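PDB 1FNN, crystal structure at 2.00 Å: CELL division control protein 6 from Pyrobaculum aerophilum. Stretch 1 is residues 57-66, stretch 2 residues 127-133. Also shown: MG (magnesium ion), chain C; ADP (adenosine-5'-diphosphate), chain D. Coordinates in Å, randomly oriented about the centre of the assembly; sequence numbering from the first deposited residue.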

# COMPACT_ATOMS: atom_id res chain seq x y z
N LYS A 57 4.87 4.10 4.61
CA LYS A 57 5.83 4.24 5.71
C LYS A 57 7.25 4.47 5.14
O LYS A 57 7.89 5.45 5.46
N THR A 58 7.72 3.58 4.27
CA THR A 58 9.07 3.67 3.71
C THR A 58 9.22 4.91 2.88
O THR A 58 10.22 5.65 3.03
N VAL A 59 8.22 5.19 2.03
CA VAL A 59 8.35 6.36 1.17
C VAL A 59 8.38 7.65 1.99
O VAL A 59 9.09 8.59 1.60
N THR A 60 7.59 7.70 3.06
CA THR A 60 7.56 8.90 3.90
C THR A 60 8.92 9.18 4.56
O THR A 60 9.46 10.30 4.55
N LEU A 61 9.52 8.14 5.07
CA LEU A 61 10.87 8.20 5.64
C LEU A 61 11.93 8.57 4.60
O LEU A 61 12.83 9.38 4.82
N ARG A 62 11.82 8.03 3.37
CA ARG A 62 12.76 8.36 2.31
C ARG A 62 12.63 9.83 1.94
O ARG A 62 13.62 10.51 1.62
N LYS A 63 11.40 10.34 1.95
CA LYS A 63 11.16 11.73 1.62
C LYS A 63 11.77 12.64 2.70
O LYS A 63 12.32 13.71 2.38
N LEU A 64 11.58 12.22 3.95
CA LEU A 64 12.22 13.01 5.03
C LEU A 64 13.74 13.11 4.76
O LEU A 64 14.32 14.19 4.88
N TRP A 65 14.39 11.99 4.54
CA TRP A 65 15.84 12.01 4.25
C TRP A 65 16.18 12.92 3.09
O TRP A 65 17.18 13.68 3.06
N GLU A 66 15.40 12.84 2.00
CA GLU A 66 15.60 13.62 0.81
C GLU A 66 15.59 15.12 1.18
O GLU A 66 16.48 15.84 0.69
N MET A 127 24.65 8.75 13.24
CA MET A 127 23.91 7.79 12.46
C MET A 127 22.39 7.96 12.65
O MET A 127 21.89 7.91 13.77
N PHE A 128 21.69 8.16 11.55
CA PHE A 128 20.22 8.05 11.54
C PHE A 128 19.93 6.62 11.06
O PHE A 128 20.02 6.32 9.87
N LEU A 129 19.61 5.75 11.99
CA LEU A 129 19.41 4.34 11.74
C LEU A 129 17.93 3.99 11.60
O LEU A 129 17.07 4.40 12.39
N VAL A 130 17.59 3.43 10.44
CA VAL A 130 16.21 3.03 10.21
C VAL A 130 16.18 1.50 10.22
O VAL A 130 16.86 0.87 9.40
N LEU A 131 15.35 0.93 11.09
CA LEU A 131 15.12 -0.52 10.97
C LEU A 131 13.74 -0.75 10.37
O LEU A 131 12.74 -0.78 11.11
N ASP A 132 13.68 -0.83 9.04
CA ASP A 132 12.43 -0.97 8.32
C ASP A 132 11.93 -2.41 8.42
O ASP A 132 12.71 -3.33 8.67
N ASP A 133 10.62 -2.58 8.39
CA ASP A 133 9.98 -3.88 8.60
C ASP A 133 10.65 -4.67 9.71
O ASP A 133 11.01 -5.84 9.53

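Strand 127-132 runs nearly antiparallel to helix 57-66, with 167° between their directions and 10.7 Å between their axes at closest approach. Side-chain direction alternates along the strand, so Phe-128, Val-130 and Asp-132 point toward the helix, while Met-127 and Leu-129 lie out of its reach and Leu-131 points away.

Phe-128 (chi1 t) gives the broadest contact, touching three helix residues. Trp-65 (chi1 t) meets the edge of the phenyl ring, its CE3 lying 3.8 Å from Phe-128 CD1. Leu-64 (t, chi2 m) brings CD1 to 4.2 Å from Phe-128 CE1, and Leu-61 places CD2 4.0 Å from Phe-128 CZ. Leu-61, whose chi1 of -102° falls between wells, also serves the next inward residue: its CD1 packs 3.7 Å from CG1 of Val-130 (t). One leucine thus spans two successive inward positions of the strand.

At Asp-132 the apolar packing gives way to polar contacts. With chi1 at -149°, its carboxylate accepts a hydrogen bond from Thr-58 (chi1 m), 2.6 Å from OG1 to Asp-132 OD2. The same Thr-58 OG1 binds the magnesium ion at 2.1 Å, so the aspartate holds a metal ligand without coordinating the metal itself. ADP O1B, 1.9 Å from MG, and four waters complete six ligands. The oxygen of water 1 lies 2.5 Å from Asp-132 OD1 and 3.1 Å from Asp-133 OD1, and donates to both. Water 2 donates to Asp-133 OD2, its water oxygen 3.0 Å from that atom, and makes a weak bond to Asp-132 OD2. Asp-133 (m), in the loop after the strand, therefore reaches the metal site through water. The start of the helix also grips the diphosphate: Lys-57 N and NZ donate to ADP O2B (2.8 and 3.1 Å), and Thr-58 N to ADP O1B (3.1 Å).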

# COMPACT_ATOMS: atom_id res chain seq x y z
CB LYS A 57 5.75 3.05 6.64
CG LYS A 57 4.33 2.75 7.21
CD LYS A 57 4.35 1.54 8.15
CE LYS A 57 4.79 0.23 7.47
NZ LYS A 57 3.75 -0.16 6.47
CB THR A 58 9.39 2.44 2.82
OG1 THR A 58 9.37 1.31 3.70
CG2 THR A 58 10.78 2.55 2.16
CB VAL A 59 7.29 6.47 0.06
CG1 VAL A 59 5.94 7.00 0.50
CG2 VAL A 59 7.85 7.37 -1.06
CB THR A 60 6.43 8.79 4.94
OG1 THR A 60 5.18 8.91 4.20
CG2 THR A 60 6.53 9.92 5.97
CB LEU A 61 11.18 6.79 6.10
CG LEU A 61 11.08 6.41 7.56
CD1 LEU A 61 11.30 4.90 7.60
CD2 LEU A 61 12.07 7.25 8.36
CB ARG A 62 12.62 7.45 1.07
CG ARG A 62 13.12 6.03 1.47
CD ARG A 62 13.56 5.31 0.22
NE ARG A 62 14.19 4.04 0.41
CZ ARG A 62 15.36 3.62 0.83
NH1 ARG A 62 16.36 4.40 1.24
NH2 ARG A 62 15.58 2.30 0.86
CB LYS A 63 9.68 12.03 1.48
CG LYS A 63 9.36 13.51 1.39
CD LYS A 63 9.78 14.11 0.05
CE LYS A 63 9.32 13.39 -1.18
NZ LYS A 63 9.74 14.09 -2.46
CB LEU A 64 11.97 12.34 6.36
CG LEU A 64 12.28 13.01 7.71
CD1 LEU A 64 13.71 12.76 8.14
CD2 LEU A 64 11.92 14.48 7.74
CB TRP A 65 16.39 10.60 3.98
CG TRP A 65 17.88 10.70 3.65
CD1 TRP A 65 18.48 10.44 2.45
CD2 TRP A 65 18.91 11.09 4.56
NE1 TRP A 65 19.82 10.65 2.58
CE2 TRP A 65 20.13 11.05 3.84
CE3 TRP A 65 18.91 11.48 5.90
CZ2 TRP A 65 21.34 11.38 4.43
CZ3 TRP A 65 20.14 11.80 6.49
CH2 TRP A 65 21.33 11.75 5.75
CB GLU A 66 14.53 13.32 -0.24
CG GLU A 66 14.63 14.02 -1.58
CD GLU A 66 13.34 13.61 -2.34
OE1 GLU A 66 13.18 12.44 -2.72
OE2 GLU A 66 12.54 14.51 -2.51
CB MET A 127 24.33 6.38 12.93
CG MET A 127 23.57 5.29 12.23
SD MET A 127 24.13 3.62 12.41
CE MET A 127 24.12 3.35 14.19
CB PHE A 128 19.64 9.09 10.61
CG PHE A 128 18.20 9.04 10.22
CD1 PHE A 128 17.80 9.62 9.03
CD2 PHE A 128 17.23 8.43 11.00
CE1 PHE A 128 16.47 9.59 8.62
CE2 PHE A 128 15.90 8.40 10.61
CZ PHE A 128 15.52 8.99 9.41
CB LEU A 129 20.07 3.56 12.87
CG LEU A 129 19.95 2.03 12.86
CD1 LEU A 129 20.65 1.42 11.63
CD2 LEU A 129 20.49 1.44 14.16
CB VAL A 130 15.68 3.56 8.86
CG1 VAL A 130 14.28 3.01 8.63
CG2 VAL A 130 15.66 5.10 8.84
CB LEU A 131 15.24 -1.15 12.37
CG LEU A 131 16.57 -0.87 13.08
CD1 LEU A 131 16.57 -1.49 14.48
CD2 LEU A 131 17.77 -1.41 12.28
CB ASP A 132 12.56 -0.60 6.83
CG ASP A 132 11.29 -0.02 6.27
OD1 ASP A 132 10.20 -0.19 6.90
OD2 ASP A 132 11.33 0.62 5.20
CB ASP A 133 9.97 -4.74 7.33
CG ASP A 133 9.23 -3.96 6.25
OD1 ASP A 133 8.22 -3.31 6.60
OD2 ASP A 133 9.72 -4.05 5.11
MG MG C . 7.93 -0.24 3.59
PB ADP D . 4.98 0.86 3.06
O1B ADP D . 6.39 0.83 3.63
O2B ADP D . 4.03 1.50 3.91
O3B ADP D . 4.70 -0.56 2.90
PA ADP D . 5.50 2.31 0.67
O1A ADP D . 6.23 3.44 1.29
O2A ADP D . 6.41 1.40 -0.02
O3A ADP D . 4.66 1.58 1.73
O5' ADP D . 4.44 2.83 -0.46
C5' ADP D . 3.96 1.84 -1.34
C4' ADP D . 3.96 2.47 -2.75
O4' ADP D . 3.08 3.57 -2.74
C3' ADP D . 5.31 3.03 -3.19
O3' ADP D . 5.38 2.92 -4.61
C2' ADP D . 5.19 4.42 -2.68
O2' ADP D . 6.05 5.33 -3.37
C1' ADP D . 3.73 4.75 -3.05
N9 ADP D . 3.26 5.70 -2.12
C8 ADP D . 2.81 5.43 -0.85
N7 ADP D . 2.19 6.41 -0.27
C5 ADP D . 2.22 7.40 -1.24
C6 ADP D . 1.75 8.72 -1.25
N6 ADP D . 1.15 9.24 -0.19
N1 ADP D . 1.96 9.47 -2.34
C2 ADP D . 2.60 8.94 -3.36
N3 ADP D . 3.10 7.71 -3.49
C4 ADP D . 2.87 6.98 -2.37
O HOH W 1 8.02 -0.42 5.64
O HOH W 2 9.52 -1.57 3.37
O HOH W 3 6.68 -2.06 3.48
O HOH W 4 8.24 -0.25 1.39